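Local coordinates for protein glutathione peroxidase (Hypocrea jecorina, PDB 6VPD) that probably reduces hydroperoxides to alcohols at the expense of thioredoxin, as a member of the glutathione peroxidase family, at residues V52-T57 with P133-L138; E71-A76 with E175-Q180; F90-F95 with I124-D129. All coordinates share one frame; numbering follows the deposited sequence.

Contact 1: residues V52-T57 with P133-L138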
loop_
_atom_site.group_PDB
_atom_site.type_symbol
_atom_site.label_atom_id
_atom_site.label_comp_id
_atom_site.label_asym_id
_atom_site.label_seq_id
_atom_site.Cartn_x
_atom_site.Cartn_y
_atom_site.Cartn_z
ATOM N N VAL A 52 -1.981 -11.180 19.773
ATOM C CA VAL A 52 -1.087 -10.043 19.568
ATOM C C VAL A 52 -1.168 -9.597 18.108
ATOM O O VAL A 52 -1.104 -10.424 17.187
ATOM C CB VAL A 52 0.373 -10.386 19.935
ATOM C CG1 VAL A 52 1.238 -9.129 19.861
ATOM C CG2 VAL A 52 0.469 -11.037 21.307
ATOM N N LEU A 53 -1.293 -8.291 17.899
ATOM C CA LEU A 53 -1.267 -7.712 16.569
ATOM C C LEU A 53 -0.003 -6.872 16.462
ATOM O O LEU A 53 0.162 -5.900 17.206
ATOM C CB LEU A 53 -2.518 -6.878 16.300
ATOM C CG LEU A 53 -2.498 -6.358 14.856
ATOM C CD1 LEU A 53 -2.902 -7.446 13.839
ATOM C CD2 LEU A 53 -3.305 -5.107 14.685
ATOM N N VAL A 54 0.891 -7.257 15.554
ATOM C CA VAL A 54 2.198 -6.635 15.415
ATOM C C VAL A 54 2.103 -5.724 14.214
ATOM O O VAL A 54 1.618 -6.137 13.157
ATOM C CB VAL A 54 3.312 -7.686 15.229
ATOM C CG1 VAL A 54 4.628 -7.018 14.909
ATOM C CG2 VAL A 54 3.460 -8.575 16.464
ATOM N N VAL A 55 2.503 -4.472 14.382
ATOM C CA VAL A 55 2.403 -3.494 13.310
ATOM C C VAL A 55 3.665 -2.629 13.339
ATOM O O VAL A 55 4.131 -2.237 14.414
ATOM C CB VAL A 55 1.107 -2.667 13.431
ATOM C CG1 VAL A 55 1.131 -1.815 14.661
ATOM C CG2 VAL A 55 0.891 -1.798 12.201
ATOM N N ASN A 56 4.276 -2.426 12.170
ATOM C CA ASN A 56 5.411 -1.524 12.018
ATOM C C ASN A 56 4.884 -0.120 11.739
ATOM O O ASN A 56 4.196 0.114 10.734
ATOM C CB ASN A 56 6.326 -1.965 10.885
ATOM C CG ASN A 56 5.583 -2.097 9.603
ATOM O OD1 ASN A 56 4.514 -2.719 9.568
ATOM N ND2 ASN A 56 6.102 -1.489 8.540
ATOM N N THR A 57 5.203 0.807 12.626
ATOM C CA THR A 57 4.676 2.153 12.528
ATOM C C THR A 57 5.705 3.077 11.888
ATOM O O THR A 57 6.895 2.763 11.799
ATOM C CB THR A 57 4.260 2.677 13.906
ATOM O OG1 THR A 57 5.309 2.429 14.852
ATOM C CG2 THR A 57 3.005 1.976 14.362
ATOM N N PRO A 133 15.564 -9.830 14.467
ATOM C CA PRO A 133 15.263 -11.270 14.323
ATOM C C PRO A 133 13.784 -11.586 14.369
ATOM O O PRO A 133 13.333 -12.478 13.643
ATOM C CB PRO A 133 16.016 -11.913 15.503
ATOM C CG PRO A 133 17.149 -10.978 15.775
ATOM C CD PRO A 133 16.647 -9.580 15.439
ATOM N N LEU A 134 13.008 -10.865 15.186
ATOM C CA LEU A 134 11.562 -11.076 15.216
ATOM C C LEU A 134 10.940 -10.948 13.825
ATOM O O LEU A 134 10.143 -11.797 13.409
ATOM C CB LEU A 134 10.909 -10.089 16.180
ATOM C CG LEU A 134 9.378 -10.161 16.092
ATOM C CD1 LEU A 134 8.836 -11.546 16.516
ATOM C CD2 LEU A 134 8.689 -9.017 16.835
ATOM N N TYR A 135 11.279 -9.877 13.097
ATOM C CA TYR A 135 10.692 -9.670 11.776
ATOM C C TYR A 135 11.226 -10.651 10.743
ATOM O O TYR A 135 10.503 -10.994 9.798
ATOM C CB TYR A 135 10.914 -8.235 11.303
ATOM C CG TYR A 135 9.741 -7.392 11.680
ATOM C CD1 TYR A 135 8.659 -7.285 10.839
ATOM C CD2 TYR A 135 9.677 -6.779 12.921
ATOM C CE1 TYR A 135 7.555 -6.548 11.190
ATOM C CE2 TYR A 135 8.564 -6.034 13.291
ATOM C CZ TYR A 135 7.510 -5.920 12.414
ATOM O OH TYR A 135 6.404 -5.191 12.761
ATOM N N LYS A 136 12.473 -11.112 10.883
ATOM C CA LYS A 136 12.918 -12.195 10.014
ATOM C C LYS A 136 12.026 -13.424 10.181
ATOM O O LYS A 136 11.641 -14.069 9.198
ATOM C CB LYS A 136 14.381 -12.523 10.294
ATOM C CG LYS A 136 15.341 -11.444 9.802
ATOM C CD LYS A 136 16.791 -11.880 9.911
ATOM C CE LYS A 136 17.740 -10.687 9.638
ATOM N NZ LYS A 136 19.181 -11.067 9.721
ATOM N N TRP A 137 11.628 -13.721 11.418
ATOM C CA TRP A 137 10.741 -14.851 11.660
ATOM C C TRP A 137 9.330 -14.586 11.132
ATOM O O TRP A 137 8.765 -15.426 10.419
ATOM C CB TRP A 137 10.722 -15.167 13.153
ATOM C CG TRP A 137 9.842 -16.305 13.533
ATOM C CD1 TRP A 137 10.136 -17.641 13.452
ATOM C CD2 TRP A 137 8.523 -16.215 14.086
ATOM N NE1 TRP A 137 9.083 -18.380 13.922
ATOM C CE2 TRP A 137 8.077 -17.530 14.316
ATOM C CE3 TRP A 137 7.686 -15.151 14.427
ATOM C CZ2 TRP A 137 6.826 -17.805 14.859
ATOM C CZ3 TRP A 137 6.443 -15.426 14.943
ATOM C CH2 TRP A 137 6.025 -16.738 15.156
ATOM N N LEU A 138 8.738 -13.427 11.479
ATOM C CA LEU A 138 7.390 -13.097 11.007
ATOM C C LEU A 138 7.275 -13.203 9.487
ATOM O O LEU A 138 6.261 -13.672 8.965
ATOM C CB LEU A 138 6.992 -11.683 11.449
ATOM C CG LEU A 138 6.624 -11.453 12.919
ATOM C CD1 LEU A 138 6.263 -10.005 13.156
ATOM C CD2 LEU A 138 5.508 -12.357 13.391
HETATM O O HOH W 1 4.620 -5.340 10.641
#

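Contact 2: residues E71-A76 with E175-Q180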
loop_
_atom_site.group_PDB
_atom_site.type_symbol
_atom_site.label_atom_id
_atom_site.label_comp_id
_atom_site.label_asym_id
_atom_site.label_seq_id
_atom_site.Cartn_x
_atom_site.Cartn_y
_atom_site.Cartn_z
ATOM N N GLU A 71 -5.777 2.618 16.983
ATOM C CA GLU A 71 -6.262 2.908 18.327
ATOM C C GLU A 71 -7.729 2.505 18.496
ATOM O O GLU A 71 -8.128 2.041 19.570
ATOM C CB GLU A 71 -6.065 4.386 18.636
ATOM C CG GLU A 71 -6.413 4.781 20.047
ATOM C CD GLU A 71 -5.553 4.094 21.087
ATOM O OE1 GLU A 71 -5.978 4.020 22.262
ATOM O OE2 GLU A 71 -4.442 3.635 20.745
ATOM N N SER A 72 -8.532 2.631 17.437
ATOM C CA SER A 72 -9.958 2.337 17.523
ATOM C C SER A 72 -10.224 0.837 17.666
ATOM O O SER A 72 -11.009 0.419 18.522
ATOM C CB SER A 72 -10.668 2.915 16.298
ATOM O OG SER A 72 -11.991 2.426 16.188
ATOM N N VAL A 73 -9.588 0.008 16.835
ATOM C CA VAL A 73 -9.736 -1.442 16.971
ATOM C C VAL A 73 -9.236 -1.915 18.334
ATOM O O VAL A 73 -9.771 -2.868 18.906
ATOM C CB VAL A 73 -9.006 -2.158 15.813
ATOM C CG1 VAL A 73 -9.173 -3.674 15.913
ATOM C CG2 VAL A 73 -9.529 -1.671 14.482
ATOM N N TYR A 74 -8.232 -1.243 18.889
ATOM C CA TYR A 74 -7.669 -1.643 20.179
ATOM C C TYR A 74 -8.575 -1.270 21.340
ATOM O O TYR A 74 -8.646 -2.003 22.330
ATOM C CB TYR A 74 -6.308 -0.993 20.381
ATOM C CG TYR A 74 -5.668 -1.284 21.713
ATOM C CD1 TYR A 74 -5.276 -2.577 22.053
ATOM C CD2 TYR A 74 -5.411 -0.257 22.614
ATOM C CE1 TYR A 74 -4.665 -2.837 23.258
ATOM C CE2 TYR A 74 -4.796 -0.506 23.821
ATOM C CZ TYR A 74 -4.424 -1.793 24.141
ATOM O OH TYR A 74 -3.817 -2.032 25.351
ATOM N N GLN A 75 -9.228 -0.105 21.273
ATOM C CA GLN A 75 -10.201 0.225 22.309
ATOM C C GLN A 75 -11.386 -0.729 22.256
ATOM O O GLN A 75 -11.792 -1.277 23.286
ATOM C CB GLN A 75 -10.671 1.677 22.185
ATOM C CG GLN A 75 -9.584 2.716 22.283
ATOM C CD GLN A 75 -8.927 2.783 23.652
ATOM O OE1 GLN A 75 -9.250 2.014 24.560
ATOM N NE2 GLN A 75 -7.993 3.715 23.809
ATOM N N ALA A 76 -11.950 -0.934 21.060
ATOM C CA ALA A 76 -13.060 -1.854 20.850
ATOM C C ALA A 76 -12.793 -3.188 21.535
ATOM O O ALA A 76 -13.386 -3.492 22.575
ATOM C CB ALA A 76 -13.294 -2.065 19.358
ATOM N N GLU A 175 -7.654 -2.180 6.106
ATOM C CA GLU A 175 -8.042 -1.391 7.263
ATOM C C GLU A 175 -8.161 -2.290 8.494
ATOM O O GLU A 175 -8.857 -3.320 8.441
ATOM C CB GLU A 175 -9.362 -0.665 7.000
ATOM C CG GLU A 175 -10.548 -1.547 6.568
ATOM C CD GLU A 175 -10.413 -2.142 5.161
ATOM O OE1 GLU A 175 -9.475 -1.763 4.417
ATOM O OE2 GLU A 175 -11.256 -2.996 4.801
ATOM N N PRO A 176 -7.491 -1.923 9.615
ATOM C CA PRO A 176 -7.575 -2.712 10.858
ATOM C C PRO A 176 -8.962 -3.271 11.201
ATOM O O PRO A 176 -9.076 -4.315 11.858
ATOM C CB PRO A 176 -7.114 -1.705 11.926
ATOM C CG PRO A 176 -6.201 -0.761 11.198
ATOM C CD PRO A 176 -6.622 -0.733 9.753
ATOM N N GLU A 177 -10.022 -2.584 10.758
ATOM C CA GLU A 177 -11.384 -3.013 11.048
ATOM C C GLU A 177 -11.730 -4.316 10.348
ATOM O O GLU A 177 -12.685 -4.992 10.753
ATOM C CB GLU A 177 -12.389 -1.923 10.655
ATOM C CG GLU A 177 -12.157 -0.535 11.274
ATOM C CD GLU A 177 -10.825 0.104 10.876
ATOM O OE1 GLU A 177 -10.298 -0.212 9.781
ATOM O OE2 GLU A 177 -10.287 0.915 11.670
ATOM N N LYS A 178 -10.976 -4.685 9.312
ATOM C CA LYS A 178 -11.208 -5.950 8.624
ATOM C C LYS A 178 -10.472 -7.107 9.300
ATOM O O LYS A 178 -10.855 -8.269 9.113
ATOM C CB LYS A 178 -10.805 -5.822 7.133
ATOM C CG LYS A 178 -10.553 -7.158 6.400
ATOM C CD LYS A 178 -9.863 -6.990 5.048
ATOM C CE LYS A 178 -9.906 -8.296 4.228
ATOM N NZ LYS A 178 -9.793 -8.072 2.753
ATOM N N ILE A 179 -9.452 -6.820 10.112
ATOM C CA ILE A 179 -8.865 -7.874 10.923
ATOM C C ILE A 179 -9.745 -8.235 12.110
ATOM O O ILE A 179 -9.591 -9.332 12.669
ATOM C CB ILE A 179 -7.488 -7.448 11.442
ATOM C CG1 ILE A 179 -6.752 -6.613 10.409
ATOM C CG2 ILE A 179 -6.647 -8.658 11.818
ATOM C CD1 ILE A 179 -5.382 -6.229 10.900
ATOM N N GLN A 180 -10.678 -7.341 12.479
ATOM C CA GLN A 180 -11.340 -7.386 13.783
ATOM C C GLN A 180 -11.992 -8.734 14.044
ATOM O O GLN A 180 -11.923 -9.250 15.166
ATOM C CB GLN A 180 -12.381 -6.270 13.880
ATOM C CG GLN A 180 -12.401 -5.536 15.223
ATOM C CD GLN A 180 -13.147 -4.205 15.157
ATOM O OE1 GLN A 180 -12.538 -3.134 15.188
ATOM N NE2 GLN A 180 -14.466 -4.274 15.072
#

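Contact 3: residues F90-F95 with I124-D129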
loop_
_atom_site.group_PDB
_atom_site.type_symbol
_atom_site.label_atom_id
_atom_site.label_comp_id
_atom_site.label_asym_id
_atom_site.label_seq_id
_atom_site.Cartn_x
_atom_site.Cartn_y
_atom_site.Cartn_z
ATOM N N PHE A 90 5.887 -1.033 16.228
ATOM C CA PHE A 90 7.346 -0.963 16.134
ATOM C C PHE A 90 7.702 0.120 15.134
ATOM O O PHE A 90 7.483 -0.068 13.919
ATOM C CB PHE A 90 7.982 -2.280 15.691
ATOM C CG PHE A 90 7.842 -3.401 16.666
ATOM C CD1 PHE A 90 6.650 -4.103 16.767
ATOM C CD2 PHE A 90 8.919 -3.793 17.443
ATOM C CE1 PHE A 90 6.524 -5.158 17.666
ATOM C CE2 PHE A 90 8.809 -4.851 18.346
ATOM C CZ PHE A 90 7.615 -5.532 18.459
ATOM N N PRO A 91 8.265 1.235 15.572
ATOM C CA PRO A 91 8.632 2.297 14.633
ATOM C C PRO A 91 9.680 1.828 13.641
ATOM O O PRO A 91 10.538 0.995 13.947
ATOM C CB PRO A 91 9.181 3.393 15.546
ATOM C CG PRO A 91 8.598 3.095 16.887
ATOM C CD PRO A 91 8.486 1.619 16.971
ATOM N N CYS A 92 9.606 2.388 12.438
ATOM C CA CYS A 92 10.489 1.988 11.349
ATOM C C CYS A 92 10.713 3.174 10.429
ATOM O O CYS A 92 9.753 3.746 9.896
ATOM C CB CYS A 92 9.904 0.817 10.567
ATOM S SG CYS A 92 11.146 -0.037 9.603
ATOM N N ASN A 93 11.980 3.524 10.240
ATOM C CA ASN A 93 12.382 4.633 9.392
ATOM C C ASN A 93 12.619 4.209 7.951
ATOM O O ASN A 93 12.953 5.058 7.119
ATOM C CB ASN A 93 13.657 5.272 9.948
ATOM C CG ASN A 93 14.852 4.324 9.898
ATOM O OD1 ASN A 93 14.688 3.101 9.765
ATOM N ND2 ASN A 93 16.066 4.883 10.012
ATOM N N GLN A 94 12.440 2.929 7.633
ATOM C CA GLN A 94 12.849 2.381 6.347
ATOM C C GLN A 94 11.917 2.727 5.197
ATOM O O GLN A 94 12.192 2.295 4.080
ATOM C CB GLN A 94 12.971 0.855 6.427
ATOM C CG GLN A 94 14.209 0.337 7.135
ATOM C CD GLN A 94 14.303 -1.199 7.141
ATOM O OE1 GLN A 94 13.292 -1.898 7.115
ATOM N NE2 GLN A 94 15.521 -1.719 7.186
ATOM N N PHE A 95 10.832 3.475 5.393
ATOM C CA PHE A 95 9.881 3.732 4.298
ATOM C C PHE A 95 9.694 5.245 4.109
ATOM O O PHE A 95 8.603 5.790 4.295
ATOM C CB PHE A 95 8.535 3.017 4.546
ATOM C CG PHE A 95 8.670 1.530 4.751
ATOM C CD1 PHE A 95 8.796 0.672 3.668
ATOM C CD2 PHE A 95 8.692 0.988 6.039
ATOM C CE1 PHE A 95 8.939 -0.701 3.868
ATOM C CE2 PHE A 95 8.838 -0.374 6.243
ATOM C CZ PHE A 95 8.958 -1.218 5.162
ATOM N N ILE A 124 13.105 -0.313 15.130
ATOM C CA ILE A 124 13.763 -1.477 14.542
ATOM C C ILE A 124 13.767 -1.373 13.019
ATOM O O ILE A 124 13.092 -0.533 12.408
ATOM C CB ILE A 124 13.102 -2.807 14.954
ATOM C CG1 ILE A 124 11.629 -2.800 14.590
ATOM C CG2 ILE A 124 13.314 -3.123 16.442
ATOM C CD1 ILE A 124 11.087 -4.166 14.599
ATOM N N ASN A 125 14.537 -2.259 12.408
ATOM C CA ASN A 125 14.467 -2.478 10.978
ATOM C C ASN A 125 13.633 -3.717 10.715
ATOM O O ASN A 125 13.846 -4.757 11.345
ATOM C CB ASN A 125 15.867 -2.622 10.394
ATOM C CG ASN A 125 16.579 -1.302 10.325
ATOM O OD1 ASN A 125 16.408 -0.552 9.370
ATOM N ND2 ASN A 125 17.339 -0.982 11.365
ATOM N N VAL A 126 12.663 -3.594 9.806
ATOM C CA VAL A 126 11.869 -4.755 9.421
ATOM C C VAL A 126 12.423 -5.465 8.201
ATOM O O VAL A 126 11.975 -6.578 7.902
ATOM C CB VAL A 126 10.391 -4.392 9.155
ATOM C CG1 VAL A 126 9.771 -3.750 10.391
ATOM C CG2 VAL A 126 10.241 -3.494 7.927
ATOM N N ASN A 127 13.390 -4.874 7.496
ATOM C CA ASN A 127 13.867 -5.409 6.226
ATOM C C ASN A 127 15.383 -5.349 6.162
ATOM O O ASN A 127 16.027 -4.583 6.874
ATOM C CB ASN A 127 13.284 -4.645 5.046
ATOM C CG ASN A 127 11.857 -5.007 4.796
ATOM O OD1 ASN A 127 11.457 -6.139 5.064
ATOM N ND2 ASN A 127 11.067 -4.060 4.299
ATOM N N GLY A 128 15.946 -6.182 5.299
ATOM C CA GLY A 128 17.381 -6.273 5.179
ATOM C C GLY A 128 17.970 -7.313 6.102
ATOM O O GLY A 128 17.289 -7.946 6.920
ATOM N N ASP A 129 19.286 -7.494 5.950
ATOM C CA ASP A 129 20.031 -8.421 6.792
ATOM C C ASP A 129 20.164 -7.883 8.205
ATOM O O ASP A 129 20.487 -8.643 9.131
ATOM C CB ASP A 129 21.415 -8.688 6.190
ATOM C CG ASP A 129 21.351 -9.427 4.851
ATOM O OD1 ASP A 129 20.641 -10.459 4.757
ATOM O OD2 ASP A 129 22.017 -8.970 3.892
#

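Contact 1: residues V52-T57 with P133-L138
Tyr135 and Asn56 are joined through a single ordered water, which lies in the plane of the phenol ring at its edge, 2.8 Å from Tyr135 OH. The water donates to Asn56 OD1, also at 2.8 Å, while Asn56 ND2 is bonded to the carbonyl of Trp153; held at both ends, the amide has its rotation fixed. In this worked example the polar side chain of a buried strand is linked by water to a helix side chain. Val54, with CG1 anti to the backbone N (chi1 173°), packs beside the phenol end of Tyr135: the two side chains slide past each other in opposite directions, and Val54 CG1 touches Tyr135 OH at 3.3 Å. The same methyl meets Leu138 CD1 at 3.8 Å. Leu138, about one turn further along the helix, sets CD1 over the centre of the Tyr135 ring. The axes of strand 52-57 and helix 133-138 pass 11.7 Å apart at 114°, a gap that the helix side chains span, the tyrosine hydroxyl coming as far as the strand backbone. Strand 51-58 runs between strands 85-92 and 157-160, and helix 133-141 packs on one face of this thioredoxin-fold sheet, where Leu138 also touches Phe158, Ile160 and Val166.

Contact 2: residues E71-A76 with E175-Q180
In the thioredoxin fold two helices lie side by side on one face of the central sheet, and here Val73 of helix 64-80 meets Pro176, Glu177 and Gln180 of helix 176-188 along their seam. The short segments run nearly parallel, at 26°, with axes 9.6 Å apart, and their backbones come nearest at Val73 and Glu177, whose CA atoms are 6.3 Å apart. Val73 is buried at the centre of the contact, and both of its methyls are engaged. The side chains of Val73 and Pro176 cross at about a right angle, Val73 CG2, anti to the carbonyl carbon and beside the backbone N, touching Pro176 CB at 3.5 Å. CG1, anti to the backbone N (chi1 -179°), lies against Gln180, 3.8 Å from its CG. Gln180 slides past the valine in the opposite direction. Its chain is extended beyond CG, with CD anti to CA (chi2 164°), and the amide oxygen ends beside both methyls, Gln180 OE1 lying 3.4 Å from Val73 CG2. This is van der Waals contact between a polar tip and a hydrocarbon, and the same oxygen comes only loosely near Ala76 CB, at 4.4 Å. Glu177 bends at chi2 and brings its carboxylate round to the valine, with Glu177 OE2 3.9 Å from Val73 CG2. At this seam, then, one valine serves three partners of the other helix. Pro176 also touches Asn69 and Leu70, Gln180 touches Ile77, and these residues extend the junction along helix 64-80. Toward the sheet, Tyr74 packs on Phe85 and Val87 of strand 85-92, while Pro176 and Ile179 rest on Lys157 of strand 157-160.

Contact 3: residues F90-F95 with I124-D129
Phe95 turns its ring edge to Val126, whose CG2 lies near the ring plane, 3.8 Å from Phe95 CZ. Gln94 CB sits above one face, offset toward the rim, and the amide of Asn127, its plane 80° from the ring, brings ND2 in obliquely on its way to a hydrogen bond with Val151 O. The other ring, that of Phe90, meets Ile124 obliquely, with Phe90 CD2 3.6 Å from Ile124 CD1. Beside Phe95, Gln94 offers a worked example of a side-chain amide that pairs with backbone N-H and C=O groups of a loop. Extended beyond CG, with CD anti to CA (chi2 -178°), it reaches to the backbone of Val126 and Asn127. Its NE2 donates to Asn127 O at 2.9 Å in a nearly straight bond (168°); the carbonyl oxygen lies in the Gln94 amide plane, although the donor stands above the carbonyl plane. Gln94 OE1 takes two weak bonds, from Val126 N at 3.2 Å and Asn127 N at 3.0 Å. One true backbone bond, Ile124 N to Pro91 O, is 3.1 Å long and nearly straight. Cys92 SG packs against Val126 CG2 at 3.9 Å. Residues 90-95, Phe-Pro-Cys-Asn-Gln-Phe, belong to a signature sequence of glutathione peroxidases, where strand 85-92 ends and a loop begins; the side chain of Pro91 is about 11 Å from that of Cys61, the predicted active-site residue.

The three contacts show how chemistry follows place in a thioredoxin fold. Contact 1 is wholly buried, its centre about 5 Å from the centre of the chain, and pairs apolar packing with a bridging water. Contacts 2 and 3 are partly buried and lie on opposite sides of that centre: the former is all van der Waals contact between helices, the latter mixes apolar contacts with backbone and amide hydrogen bonds. Contacts 1 and 3 lie on neighbouring strands, 51-58 and 85-92, of one sheet, joined by probable hydrogen bonds such as Thr57 N to Phe90 O (2.8 Å), and Tyr135 packs on Ile124. Contact 2 meets contact 1 where Leu53 CD1 lies 4.0 Å from Ile179 CD1; it does not touch contact 3.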